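Local coordinates for sterol carrier protein 2 (Thermus thermophilus, PDB 2CX7) that probably binds and carries sterols or other lipids, at residues Q10-C13 against R14-E18; A43-P46 against K47-V51; D54-G58 against A59-A63; L80-W83 against Q84-E88. All blocks are in the same frame, centred on the assembly; numbering follows the deposited sequence.

Interaction 1: residues Q10-C13 against R14-E18; sequences QAYC and RKLNE
Tyr12 and Leu16 pack together one turn apart on helix 6-17, an amphipathic helix that lies on the sheet of this SCP-2 fold. The i to i+4 pair forms the tight side of the contact. Methyl CD1 of Leu16 sits over one face of the Tyr12 ring, 4.0 Å from the ring centroid and 13° off its normal, a CH-pi contact. Alongside it, Leu16 CG comes within 3.8 Å of Tyr12 CE1. The Tyr12 ring reaches this place because its CG is anti to the backbone N (chi1 -177°), which sets the ring beside the Leu16 side chain. Its hydroxyl bonds to the carbonyl of Leu122, and Leu16 also meets Leu122 and Val125 of helix 116-127. Cut back to an alanine, Leu16 would lose the methyl over the ring, and a gap toward helix 116-127 would probably open.

The outer flank is loose. Arg14 stretches outward with an extended chain, and its NE makes a salt bridge to Glu18 OE2 at 3.3 Å. Gln10 is exposed and meets the next turn mainly through its backbone carbonyl.

Cys13 and Asn17 face strand 59-67, where Cys13 is disulfide-bonded to Cys60. The Asn17 amide is used on that strand too, through OD1 to the backbone N of Cys60. Between the two residues the helix bond runs from Asn17 N to Cys13 O, 3.0 Å.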
ATOM      1  N   GLN A  10      -6.980   8.566   4.303  1.00 24.60           N
ATOM      2  CA  GLN A  10      -8.358   8.449   4.767  1.00 24.65           C
ATOM      3  C   GLN A  10      -9.292   8.087   3.626  1.00 22.60           C
ATOM      4  O   GLN A  10     -10.167   7.238   3.778  1.00 20.11           O
ATOM      5  CB  GLN A  10      -8.833   9.764   5.388  1.00 26.81           C
ATOM      6  CG  GLN A  10      -8.163  10.130   6.697  1.00 35.68           C
ATOM      7  CD  GLN A  10      -8.702  11.436   7.252  1.00 44.27           C
ATOM      8  OE1 GLN A  10      -9.908  11.581   7.461  1.00 48.55           O
ATOM      9  NE2 GLN A  10      -7.814  12.396   7.491  1.00 46.54           N
ATOM     10  N   ALA A  11      -9.110   8.736   2.482  1.00 21.45           N
ATOM     11  CA  ALA A  11      -9.959   8.469   1.332  1.00 21.56           C
ATOM     12  C   ALA A  11      -9.738   7.050   0.820  1.00 19.82           C
ATOM     13  O   ALA A  11     -10.657   6.421   0.302  1.00 20.19           O
ATOM     14  CB  ALA A  11      -9.673   9.476   0.217  1.00 25.36           C
ATOM     15  N   TYR A  12      -8.508   6.560   0.965  1.00 16.88           N
ATOM     16  CA  TYR A  12      -8.154   5.217   0.507  1.00 19.37           C
ATOM     17  C   TYR A  12      -8.824   4.160   1.389  1.00 18.23           C
ATOM     18  O   TYR A  12      -9.400   3.197   0.886  1.00 19.82           O
ATOM     19  CB  TYR A  12      -6.635   5.066   0.532  1.00 19.75           C
ATOM     20  CG  TYR A  12      -6.096   3.748   0.024  1.00 15.14           C
ATOM     21  CD1 TYR A  12      -6.743   3.044  -0.994  1.00 13.19           C
ATOM     22  CD2 TYR A  12      -4.882   3.255   0.500  1.00 21.58           C
ATOM     23  CE1 TYR A  12      -6.185   1.884  -1.531  1.00 13.06           C
ATOM     24  CE2 TYR A  12      -4.317   2.103  -0.028  1.00 20.32           C
ATOM     25  CZ  TYR A  12      -4.967   1.425  -1.043  1.00 20.08           C
ATOM     26  OH  TYR A  12      -4.371   0.319  -1.599  1.00 19.38           O
ATOM     27  N   CYS A  13      -8.754   4.349   2.702  1.00 17.39           N
ATOM     28  CA  CYS A  13      -9.373   3.407   3.640  1.00 20.72           C
ATOM     29  C   CYS A  13     -10.859   3.315   3.324  1.00 18.80           C
ATOM     30  O   CYS A  13     -11.418   2.223   3.252  1.00 17.70           O
ATOM     31  CB  CYS A  13      -9.159   3.878   5.079  1.00 20.12           C
ATOM     32  SG  CYS A  13      -9.476   2.688   6.443  1.00 25.41           S
ATOM     33  N   ARG A  14     -11.496   4.462   3.111  1.00 21.94           N
ATOM     34  CA  ARG A  14     -12.916   4.488   2.787  1.00 20.10           C
ATOM     35  C   ARG A  14     -13.198   3.752   1.483  1.00 21.30           C
ATOM     36  O   ARG A  14     -14.138   2.962   1.401  1.00 19.90           O
ATOM     37  CB  ARG A  14     -13.409   5.936   2.679  1.00 29.41           C
ATOM     38  CG  ARG A  14     -14.890   6.044   2.396  1.00 30.85           C
ATOM     39  CD  ARG A  14     -15.347   7.490   2.326  1.00 35.23           C
ATOM     40  NE  ARG A  14     -16.793   7.577   2.155  1.00 40.34           N
ATOM     41  CZ  ARG A  14     -17.448   8.698   1.866  1.00 48.74           C
ATOM     42  NH1 ARG A  14     -16.786   9.840   1.715  1.00 47.29           N
ATOM     43  NH2 ARG A  14     -18.767   8.677   1.723  1.00 48.66           N
ATOM     44  N   LYS A  15     -12.384   4.006   0.458  1.00 19.92           N
ATOM     45  CA  LYS A  15     -12.565   3.353  -0.835  1.00 17.66           C
ATOM     46  C   LYS A  15     -12.428   1.838  -0.720  1.00 17.52           C
ATOM     47  O   LYS A  15     -13.140   1.089  -1.392  1.00 17.64           O
ATOM     48  CB  LYS A  15     -11.551   3.879  -1.852  1.00 23.70           C
ATOM     49  CG  LYS A  15     -12.019   5.100  -2.624  1.00 33.01           C
ATOM     50  CD  LYS A  15     -13.173   4.759  -3.563  1.00 34.89           C
ATOM     51  CE  LYS A  15     -13.486   5.936  -4.480  1.00 42.61           C
ATOM     52  NZ  LYS A  15     -14.533   5.624  -5.496  1.00 39.44           N
ATOM     53  N   LEU A  16     -11.506   1.390   0.124  1.00 17.58           N
ATOM     54  CA  LEU A  16     -11.315  -0.044   0.325  1.00 13.90           C
ATOM     55  C   LEU A  16     -12.541  -0.642   1.003  1.00 15.04           C
ATOM     56  O   LEU A  16     -12.947  -1.746   0.686  1.00 14.89           O
ATOM     57  CB  LEU A  16     -10.072  -0.309   1.183  1.00 15.59           C
ATOM     58  CG  LEU A  16      -8.715  -0.099   0.500  1.00 13.67           C
ATOM     59  CD1 LEU A  16      -7.612  -0.204   1.539  1.00 14.66           C
ATOM     60  CD2 LEU A  16      -8.516  -1.153  -0.609  1.00 11.31           C
ATOM     61  N   ASN A  17     -13.127   0.085   1.947  1.00 16.13           N
ATOM     62  CA  ASN A  17     -14.308  -0.432   2.620  1.00 16.62           C
ATOM     63  C   ASN A  17     -15.511  -0.461   1.683  1.00 17.35           C
ATOM     64  O   ASN A  17     -16.449  -1.202   1.914  1.00 17.07           O
ATOM     65  CB  ASN A  17     -14.627   0.391   3.878  1.00 14.72           C
ATOM     66  CG  ASN A  17     -13.725   0.032   5.051  1.00 17.20           C
ATOM     67  OD1 ASN A  17     -13.488  -1.147   5.323  1.00 20.23           O
ATOM     68  ND2 ASN A  17     -13.223   1.037   5.747  1.00 15.96           N
ATOM     69  N   GLU A  18     -15.462   0.327   0.611  1.00 16.70           N
ATOM     70  CA  GLU A  18     -16.556   0.395  -0.354  1.00 18.84           C
ATOM     71  C   GLU A  18     -16.347  -0.567  -1.519  1.00 20.08           C
ATOM     72  O   GLU A  18     -17.216  -0.718  -2.382  1.00 21.69           O
ATOM     73  CB  GLU A  18     -16.681   1.829  -0.890  1.00 22.13           C
ATOM     74  CG  GLU A  18     -16.880   2.867   0.198  1.00 26.57           C
ATOM     75  CD  GLU A  18     -16.825   4.296  -0.324  1.00 32.67           C
ATOM     76  OE1 GLU A  18     -15.967   4.587  -1.185  1.00 35.62           O
ATOM     77  OE2 GLU A  18     -17.628   5.124   0.138  1.00 29.58           O
TER

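Interaction 2: residues A43-P46 against K47-V51; sequences AGFP and KGVAV
Phe45 has its CG anti to its own carbonyl carbon (chi1 -64°), while Val49 places CG1 between its backbone N and carbonyl carbon (chi1 61°). Together these torsions lay the methyl over the face of the ring. Val49 CG1 lies over the centre of the Phe45 ring, 3.8 Å from the centroid and 11° off the normal, a CH-pi contact. The nearest ring atoms, CG and CD2 of Phe45, are each 3.8 Å from that methyl carbon. On the other face, Ala43 O stands 3.8 Å above the ring plane, near the rim.

A type I beta turn from Phe45 to Gly48 folds the chain back for this meeting. It is closed by Gly48 N to Phe45 O, 3.1 Å. Pro46 and Lys47 form the exposed corner. With a serine in place of Phe45, Val49 CG1 would probably lose its aromatic cover, leaving a gap between the turn and the start of the strand.

The turn leads from the loop after strand 32-37 into strand 49-56. Val49 packs there against Val37 and Phe4. Backbone bonds pair Val49 with Val37 on one neighbouring strand and Ala50 with Val66 on the other.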
ATOM      1  N   ALA A  43      11.159  15.869  -3.497  1.00 16.17           N
ATOM      2  CA  ALA A  43       9.718  15.670  -3.571  1.00 17.83           C
ATOM      3  C   ALA A  43       8.986  16.153  -2.326  1.00 15.67           C
ATOM      4  O   ALA A  43       7.776  15.980  -2.214  1.00 20.92           O
ATOM      5  CB  ALA A  43       9.410  14.192  -3.809  1.00 18.11           C
ATOM      6  N   GLY A  44       9.716  16.742  -1.385  1.00 17.22           N
ATOM      7  CA  GLY A  44       9.085  17.242  -0.173  1.00 18.04           C
ATOM      8  C   GLY A  44       8.925  16.208   0.929  1.00 16.06           C
ATOM      9  O   GLY A  44       8.168  16.411   1.883  1.00 15.59           O
ATOM     10  N   PHE A  45       9.635  15.093   0.799  1.00 14.07           N
ATOM     11  CA  PHE A  45       9.571  14.023   1.796  1.00 11.01           C
ATOM     12  C   PHE A  45      11.002  13.730   2.244  1.00 12.43           C
ATOM     13  O   PHE A  45      11.514  12.640   2.019  1.00 16.12           O
ATOM     14  CB  PHE A  45       8.955  12.770   1.160  1.00 15.68           C
ATOM     15  CG  PHE A  45       7.521  12.950   0.727  1.00 16.70           C
ATOM     16  CD1 PHE A  45       7.126  12.611  -0.561  1.00 19.78           C
ATOM     17  CD2 PHE A  45       6.564  13.429   1.623  1.00 22.38           C
ATOM     18  CE1 PHE A  45       5.785  12.744  -0.953  1.00 18.16           C
ATOM     19  CE2 PHE A  45       5.230  13.566   1.244  1.00 22.16           C
ATOM     20  CZ  PHE A  45       4.843  13.222  -0.047  1.00 21.91           C
ATOM     21  N   PRO A  46      11.659  14.701   2.906  1.00 12.83           N
ATOM     22  CA  PRO A  46      13.041  14.520   3.361  1.00 13.66           C
ATOM     23  C   PRO A  46      13.326  13.341   4.279  1.00 11.55           C
ATOM     24  O   PRO A  46      14.455  12.839   4.305  1.00 16.49           O
ATOM     25  CB  PRO A  46      13.373  15.865   4.014  1.00 15.30           C
ATOM     26  CG  PRO A  46      12.053  16.327   4.529  1.00 18.18           C
ATOM     27  CD  PRO A  46      11.114  15.980   3.388  1.00 17.29           C
ATOM     28  N   LYS A  47      12.316  12.889   5.015  1.00 14.07           N
ATOM     29  CA  LYS A  47      12.498  11.756   5.928  1.00 14.48           C
ATOM     30  C   LYS A  47      11.774  10.513   5.449  1.00 14.19           C
ATOM     31  O   LYS A  47      11.757   9.493   6.139  1.00 17.04           O
ATOM     32  CB  LYS A  47      11.965  12.102   7.314  1.00 16.28           C
ATOM     33  CG  LYS A  47      12.604  13.324   7.931  1.00 18.61           C
ATOM     34  CD  LYS A  47      12.087  13.519   9.332  1.00 28.55           C
ATOM     35  CE  LYS A  47      12.625  14.794   9.947  1.00 29.79           C
ATOM     36  NZ  LYS A  47      12.125  14.932  11.344  1.00 26.28           N
ATOM     37  N   GLY A  48      11.166  10.601   4.278  1.00 14.44           N
ATOM     38  CA  GLY A  48      10.402   9.477   3.769  1.00 15.66           C
ATOM     39  C   GLY A  48       8.996   9.650   4.311  1.00 15.81           C
ATOM     40  O   GLY A  48       8.748  10.527   5.152  1.00 18.55           O
ATOM     41  N   VAL A  49       8.062   8.838   3.834  1.00 15.53           N
ATOM     42  CA  VAL A  49       6.678   8.929   4.293  1.00 18.55           C
ATOM     43  C   VAL A  49       6.036   7.590   4.010  1.00 20.80           C
ATOM     44  O   VAL A  49       6.542   6.815   3.204  1.00 19.07           O
ATOM     45  CB  VAL A  49       5.890  10.046   3.548  1.00 14.82           C
ATOM     46  CG1 VAL A  49       5.848   9.758   2.060  1.00 20.93           C
ATOM     47  CG2 VAL A  49       4.477  10.163   4.110  1.00 24.73           C
ATOM     48  N   ALA A  50       4.924   7.315   4.674  1.00 20.92           N
ATOM     49  CA  ALA A  50       4.252   6.047   4.469  1.00 24.57           C
ATOM     50  C   ALA A  50       2.770   6.154   4.755  1.00 23.49           C
ATOM     51  O   ALA A  50       2.316   7.084   5.423  1.00 26.73           O
ATOM     52  CB  ALA A  50       4.867   4.995   5.378  1.00 17.33           C
ATOM     53  N   VAL A  51       2.015   5.204   4.217  1.00 22.15           N
ATOM     54  CA  VAL A  51       0.591   5.123   4.480  1.00 21.96           C
ATOM     55  C   VAL A  51       0.492   3.750   5.125  1.00 21.89           C
ATOM     56  O   VAL A  51       0.899   2.751   4.533  1.00 19.54           O
ATOM     57  CB  VAL A  51      -0.255   5.164   3.209  1.00 21.67           C
ATOM     58  CG1 VAL A  51      -1.699   4.806   3.541  1.00 19.88           C
ATOM     59  CG2 VAL A  51      -0.216   6.571   2.599  1.00 28.79           C
TER

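Interaction 3: residues D54-G58 against A59-A63; sequences DLWHG and ACRGA
Strands 54-56 and 59-63 run antiparallel, their axes 4.7 Å apart at closest approach and 159° between their directions. Trp56 pairs with Ala59 as a hydrogen-bonded pair: Trp56 N reaches Ala59 O at 2.9 Å, and Ala59 N returns to Trp56 O. Leu55 and Cys60 are the neighbouring non-hydrogen-bonded pair. Further along, Arg61 N donates to Asp54 O and Asp54 N to Gly62 O. A type I' beta turn from Trp56 to Ala59 joins the strands, with His57 and Gly58 at its corner, making a two-residue beta hairpin. Water 1 accepts from Gly58 N and donates to Ala59 O.

This hairpin joins strands 49-56 and 59-67 at the edge of the five-stranded mixed sheet. Leu55 and Cys60 point to the face covered by helix 6-17, where Leu55 meets Leu16 and Cys60 is disulfide-bonded to Cys13. On the other face Arg61 lies between Asp54 and Trp56. Its chain is bent at chi3 (-55°), which turns the guanidinium flat along the indole, the two planes 8° apart. Arg61 NH1 stands 3.5 Å above the Trp56 ring plane, toward the rim. The guanidinium turns its edge to Asp54, whose steeply inclined carboxylate takes two salt-bridge bonds on OD1. Arg61 NH2 meets the syn lone pair of Asp54 OD1 at 2.8 Å, and Arg61 NE comes to the same oxygen from above the carboxylate plane at 3.1 Å.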
ATOM      1  N   ASP A  54      -4.553  -0.515   8.493  1.00 15.93           N
ATOM      2  CA  ASP A  54      -4.933  -1.510   9.502  1.00 15.65           C
ATOM      3  C   ASP A  54      -5.994  -2.348   8.796  1.00 17.35           C
ATOM      4  O   ASP A  54      -7.187  -2.061   8.883  1.00 24.64           O
ATOM      5  CB  ASP A  54      -5.526  -0.805  10.727  1.00 18.06           C
ATOM      6  CG  ASP A  54      -5.946  -1.773  11.822  1.00 21.24           C
ATOM      7  OD1 ASP A  54      -5.729  -2.994  11.678  1.00 25.35           O
ATOM      8  OD2 ASP A  54      -6.496  -1.302  12.837  1.00 25.29           O
ATOM      9  N   LEU A  55      -5.552  -3.376   8.077  1.00 15.70           N
ATOM     10  CA  LEU A  55      -6.454  -4.219   7.299  1.00 13.48           C
ATOM     11  C   LEU A  55      -6.913  -5.453   8.066  1.00 19.51           C
ATOM     12  O   LEU A  55      -6.128  -6.058   8.788  1.00 18.79           O
ATOM     13  CB  LEU A  55      -5.747  -4.637   6.006  1.00 12.11           C
ATOM     14  CG  LEU A  55      -5.210  -3.484   5.143  1.00 10.99           C
ATOM     15  CD1 LEU A  55      -4.341  -4.020   4.032  1.00 13.13           C
ATOM     16  CD2 LEU A  55      -6.374  -2.676   4.581  1.00 13.27           C
ATOM     17  N   TRP A  56      -8.173  -5.840   7.880  1.00 19.70           N
ATOM     18  CA  TRP A  56      -8.706  -7.002   8.583  1.00 20.79           C
ATOM     19  C   TRP A  56      -9.946  -7.622   7.943  1.00 15.67           C
ATOM     20  O   TRP A  56     -11.010  -6.996   7.861  1.00 15.51           O
ATOM     21  CB  TRP A  56      -9.014  -6.625  10.035  1.00 21.06           C
ATOM     22  CG  TRP A  56      -9.375  -7.802  10.908  1.00 27.86           C
ATOM     23  CD1 TRP A  56     -10.606  -8.367  11.061  1.00 28.48           C
ATOM     24  CD2 TRP A  56      -8.484  -8.548  11.745  1.00 28.14           C
ATOM     25  NE1 TRP A  56     -10.541  -9.417  11.946  1.00 31.37           N
ATOM     26  CE2 TRP A  56      -9.248  -9.550  12.381  1.00 28.04           C
ATOM     27  CE3 TRP A  56      -7.111  -8.463  12.022  1.00 30.14           C
ATOM     28  CZ2 TRP A  56      -8.686 -10.466  13.282  1.00 35.57           C
ATOM     29  CZ3 TRP A  56      -6.553  -9.370  12.915  1.00 36.16           C
ATOM     30  CH2 TRP A  56      -7.341 -10.361  13.536  1.00 36.56           C
ATOM     31  N   HIS A  57      -9.792  -8.858   7.477  1.00 16.55           N
ATOM     32  CA  HIS A  57     -10.880  -9.619   6.872  1.00 16.41           C
ATOM     33  C   HIS A  57     -11.693  -8.902   5.802  1.00 19.37           C
ATOM     34  O   HIS A  57     -12.921  -8.994   5.793  1.00 21.25           O
ATOM     35  CB  HIS A  57     -11.834 -10.123   7.962  1.00 22.59           C
ATOM     36  CG  HIS A  57     -11.188 -11.032   8.961  1.00 25.81           C
ATOM     37  ND1 HIS A  57     -11.909 -11.706   9.926  1.00 30.08           N
ATOM     38  CD2 HIS A  57      -9.889 -11.355   9.170  1.00 28.40           C
ATOM     39  CE1 HIS A  57     -11.083 -12.403  10.685  1.00 26.15           C
ATOM     40  NE2 HIS A  57      -9.852 -12.207  10.249  1.00 26.51           N
ATOM     41  N   GLY A  58     -11.017  -8.195   4.901  1.00 17.04           N
ATOM     42  CA  GLY A  58     -11.725  -7.518   3.830  1.00 17.92           C
ATOM     43  C   GLY A  58     -12.038  -6.059   4.084  1.00 17.14           C
ATOM     44  O   GLY A  58     -12.449  -5.344   3.167  1.00 17.42           O
ATOM     45  N   ALA A  59     -11.849  -5.615   5.320  1.00 14.54           N
ATOM     46  CA  ALA A  59     -12.118  -4.231   5.676  1.00 15.47           C
ATOM     47  C   ALA A  59     -10.852  -3.455   6.002  1.00 18.15           C
ATOM     48  O   ALA A  59      -9.782  -4.031   6.236  1.00 15.36           O
ATOM     49  CB  ALA A  59     -13.058  -4.182   6.886  1.00 14.41           C
ATOM     50  N   CYS A  60     -10.981  -2.133   5.987  1.00 15.80           N
ATOM     51  CA  CYS A  60      -9.885  -1.267   6.371  1.00 13.56           C
ATOM     52  C   CYS A  60     -10.391  -0.656   7.674  1.00 19.36           C
ATOM     53  O   CYS A  60     -11.335   0.138   7.670  1.00 15.62           O
ATOM     54  CB  CYS A  60      -9.621  -0.164   5.332  1.00 21.18           C
ATOM     55  SG  CYS A  60      -8.391   1.011   5.983  1.00 19.75           S
ATOM     56  N   ARG A  61      -9.783  -1.054   8.788  1.00 18.00           N
ATOM     57  CA  ARG A  61     -10.179  -0.569  10.104  1.00 20.14           C
ATOM     58  C   ARG A  61      -9.600   0.799  10.418  1.00 21.33           C
ATOM     59  O   ARG A  61      -9.983   1.431  11.397  1.00 24.29           O
ATOM     60  CB  ARG A  61      -9.745  -1.559  11.177  1.00 18.32           C
ATOM     61  CG  ARG A  61     -10.360  -2.932  11.014  1.00 22.98           C
ATOM     62  CD  ARG A  61     -10.021  -3.853  12.175  1.00 21.94           C
ATOM     63  NE  ARG A  61      -8.583  -3.983  12.403  1.00 31.48           N
ATOM     64  CZ  ARG A  61      -8.042  -4.848  13.259  1.00 32.61           C
ATOM     65  NH1 ARG A  61      -8.822  -5.663  13.962  1.00 32.66           N
ATOM     66  NH2 ARG A  61      -6.726  -4.892  13.426  1.00 26.65           N
ATOM     67  N   GLY A  62      -8.673   1.251   9.583  1.00 21.26           N
ATOM     68  CA  GLY A  62      -8.062   2.548   9.800  1.00 22.63           C
ATOM     69  C   GLY A  62      -6.827   2.721   8.944  1.00 24.81           C
ATOM     70  O   GLY A  62      -6.184   1.746   8.554  1.00 20.97           O
ATOM     71  N   ALA A  63      -6.505   3.969   8.635  1.00 26.39           N
ATOM     72  CA  ALA A  63      -5.335   4.272   7.825  1.00 23.96           C
ATOM     73  C   ALA A  63      -4.695   5.533   8.385  1.00 28.10           C
ATOM     74  O   ALA A  63      -5.300   6.239   9.189  1.00 31.61           O
ATOM     75  CB  ALA A  63      -5.744   4.481   6.384  1.00 22.26           C
TER
HETATM   76  O   HOH W   1      -8.704  -6.519   4.830  1.00 16.99           O

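Interaction 4: residues L80-W83 against Q84-E88; sequences LATW and QEVLE
Leu80 to Leu87 make successive i to i+4 backbone bonds, from Gln84 N to Leu80 O (2.8 Å) through to Leu87 N to Trp83 O. They build helix 80-86, a short alpha helix that directly follows strand 74-78 of the SCP-2 fold. Its buried flank is carried by Trp83, Val86 and Leu87. Leu87 CG approaches the six-membered ring of the Trp83 indole obliquely, 4.1 Å from CE3. Val86 CB is a little farther from the same Trp83 atom, at 4.4 Å. Trp83 CG lies beside the backbone N (chi1 -84°), and the indole extends from the helix toward the sheet. There its NE1 bonds to the carbonyl of Ala36, its ring meets Phe4 edge-to-face, and Ile76 and Ala78 pack on it. Val86 and Leu87 turn instead to Val123 and Ala126 of helix 116-127.

The outer flank is more polar. The aliphatic part of Gln84 runs past Leu80, with Gln84 CG 4.1 Å from Leu80 CD1 and its amide carbon CD 4.0 Å from Leu80 CG. Glu85 folds back over the preceding turn through its bend at chi2 (145°). Its carboxylate oxygen OE2 ends 4.2 Å from the methyl CB of Ala81 and 3.1 Å from Ala81 O, two acceptors that share no hydrogen bond.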
ATOM      1  N   LEU A  80       9.594   7.147  -4.614  1.00 10.57           N
ATOM      2  CA  LEU A  80       8.331   7.807  -4.930  1.00 11.85           C
ATOM      3  C   LEU A  80       7.904   7.554  -6.374  1.00 10.05           C
ATOM      4  O   LEU A  80       6.744   7.222  -6.638  1.00 14.50           O
ATOM      5  CB  LEU A  80       8.441   9.318  -4.707  1.00 15.48           C
ATOM      6  CG  LEU A  80       7.185  10.110  -5.090  1.00 13.96           C
ATOM      7  CD1 LEU A  80       5.997   9.579  -4.299  1.00 21.92           C
ATOM      8  CD2 LEU A  80       7.405  11.595  -4.849  1.00 17.62           C
ATOM      9  N   ALA A  81       8.843   7.696  -7.306  1.00 14.11           N
ATOM     10  CA  ALA A  81       8.547   7.508  -8.723  1.00 18.84           C
ATOM     11  C   ALA A  81       7.924   6.152  -9.007  1.00 15.64           C
ATOM     12  O   ALA A  81       7.004   6.039  -9.826  1.00 14.66           O
ATOM     13  CB  ALA A  81       9.804   7.679  -9.553  1.00 18.11           C
ATOM     14  N   THR A  82       8.431   5.122  -8.333  1.00 12.07           N
ATOM     15  CA  THR A  82       7.910   3.777  -8.498  1.00 11.47           C
ATOM     16  C   THR A  82       6.480   3.718  -7.996  1.00 13.88           C
ATOM     17  O   THR A  82       5.596   3.195  -8.686  1.00 15.36           O
ATOM     18  CB  THR A  82       8.766   2.760  -7.727  1.00 12.98           C
ATOM     19  OG1 THR A  82      10.111   2.838  -8.207  1.00 15.98           O
ATOM     20  CG2 THR A  82       8.247   1.345  -7.945  1.00 14.64           C
ATOM     21  N   TRP A  83       6.237   4.255  -6.803  1.00 10.23           N
ATOM     22  CA  TRP A  83       4.880   4.246  -6.262  1.00 13.07           C
ATOM     23  C   TRP A  83       3.929   5.014  -7.175  1.00 16.28           C
ATOM     24  O   TRP A  83       2.783   4.611  -7.356  1.00 15.63           O
ATOM     25  CB  TRP A  83       4.836   4.846  -4.851  1.00 12.28           C
ATOM     26  CG  TRP A  83       5.175   3.868  -3.758  1.00 16.31           C
ATOM     27  CD1 TRP A  83       6.170   3.989  -2.823  1.00 16.13           C
ATOM     28  CD2 TRP A  83       4.521   2.628  -3.486  1.00 16.64           C
ATOM     29  NE1 TRP A  83       6.173   2.898  -1.993  1.00 15.35           N
ATOM     30  CE2 TRP A  83       5.171   2.046  -2.374  1.00 16.31           C
ATOM     31  CE3 TRP A  83       3.446   1.945  -4.073  1.00 16.62           C
ATOM     32  CZ2 TRP A  83       4.781   0.817  -1.839  1.00 15.84           C
ATOM     33  CZ3 TRP A  83       3.061   0.719  -3.540  1.00 18.64           C
ATOM     34  CH2 TRP A  83       3.729   0.169  -2.433  1.00 19.10           C
ATOM     35  N   GLN A  84       4.398   6.118  -7.754  1.00 14.34           N
ATOM     36  CA  GLN A  84       3.535   6.890  -8.651  1.00 14.85           C
ATOM     37  C   GLN A  84       3.130   6.016  -9.839  1.00 14.28           C
ATOM     38  O   GLN A  84       1.969   6.007 -10.254  1.00 19.13           O
ATOM     39  CB  GLN A  84       4.244   8.160  -9.134  1.00 17.73           C
ATOM     40  CG  GLN A  84       4.414   9.203  -8.031  1.00 18.86           C
ATOM     41  CD  GLN A  84       5.180  10.430  -8.492  1.00 21.23           C
ATOM     42  OE1 GLN A  84       6.134  10.319  -9.255  1.00 24.63           O
ATOM     43  NE2 GLN A  84       4.779  11.604  -8.007  1.00 24.09           N
ATOM     44  N   GLU A  85       4.082   5.272 -10.376  1.00 14.90           N
ATOM     45  CA  GLU A  85       3.785   4.389 -11.492  1.00 17.73           C
ATOM     46  C   GLU A  85       2.796   3.305 -11.101  1.00 18.79           C
ATOM     47  O   GLU A  85       1.828   3.055 -11.822  1.00 19.48           O
ATOM     48  CB  GLU A  85       5.072   3.757 -12.007  1.00 17.43           C
ATOM     49  CG  GLU A  85       5.923   4.723 -12.786  1.00 22.50           C
ATOM     50  CD  GLU A  85       7.395   4.482 -12.585  1.00 26.85           C
ATOM     51  OE1 GLU A  85       7.780   3.318 -12.355  1.00 23.37           O
ATOM     52  OE2 GLU A  85       8.170   5.464 -12.669  1.00 31.21           O
ATOM     53  N   VAL A  86       3.022   2.673  -9.950  1.00 14.91           N
ATOM     54  CA  VAL A  86       2.139   1.601  -9.503  1.00 17.55           C
ATOM     55  C   VAL A  86       0.734   2.087  -9.187  1.00 19.18           C
ATOM     56  O   VAL A  86      -0.251   1.550  -9.701  1.00 18.86           O
ATOM     57  CB  VAL A  86       2.707   0.874  -8.246  1.00 16.11           C
ATOM     58  CG1 VAL A  86       1.684  -0.149  -7.709  1.00 19.27           C
ATOM     59  CG2 VAL A  86       3.990   0.151  -8.602  1.00 12.98           C
ATOM     60  N   LEU A  87       0.641   3.115  -8.351  1.00 19.80           N
ATOM     61  CA  LEU A  87      -0.655   3.635  -7.944  1.00 25.28           C
ATOM     62  C   LEU A  87      -1.391   4.363  -9.056  1.00 22.21           C
ATOM     63  O   LEU A  87      -2.514   4.827  -8.856  1.00 30.56           O
ATOM     64  CB  LEU A  87      -0.495   4.540  -6.716  1.00 25.40           C
ATOM     65  CG  LEU A  87       0.169   3.844  -5.519  1.00 27.83           C
ATOM     66  CD1 LEU A  87       0.285   4.822  -4.361  1.00 28.72           C
ATOM     67  CD2 LEU A  87      -0.636   2.620  -5.098  1.00 23.72           C
ATOM     68  N   GLU A  88      -0.757   4.452 -10.224  1.00 23.73           N
ATOM     69  CA  GLU A  88      -1.345   5.094 -11.399  1.00 25.54           C
ATOM     70  C   GLU A  88      -1.552   4.099 -12.555  1.00 22.78           C
ATOM     71  O   GLU A  88      -1.919   4.480 -13.671  1.00 24.60           O
ATOM     72  CB  GLU A  88      -0.463   6.257 -11.853  1.00 32.14           C
ATOM     73  CG  GLU A  88      -0.660   7.516 -11.024  1.00 27.41           C
ATOM     74  CD  GLU A  88       0.445   8.536 -11.217  1.00 37.84           C
ATOM     75  OE1 GLU A  88       0.986   8.635 -12.341  1.00 35.79           O
ATOM     76  OE2 GLU A  88       0.767   9.250 -10.241  1.00 40.40           O
TER

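How the interactions relate
The four contacts follow one another along the chain. Interactions 1 and 3 are the most closely joined, their centres about 9 Å apart. The disulfide ties Cys13 SG to Cys60 SG at 2.1 Å, and Asn17 OD1 lies 2.8 Å from Cys60 N, so helix 6-17 is pinned to the edge hairpin. Interactions 2 and 3 share strand 49-56, with centres about 23 Å apart. Interaction 2 touches interaction 4 through Ala43 CB and Leu80 CD2, 3.4 Å apart. Interactions 3 and 4 lie on opposite sides of the chain's centre. Helix 116-127 packs against both interaction 1 and interaction 4. Where the lipid would bind cannot be read from these contacts.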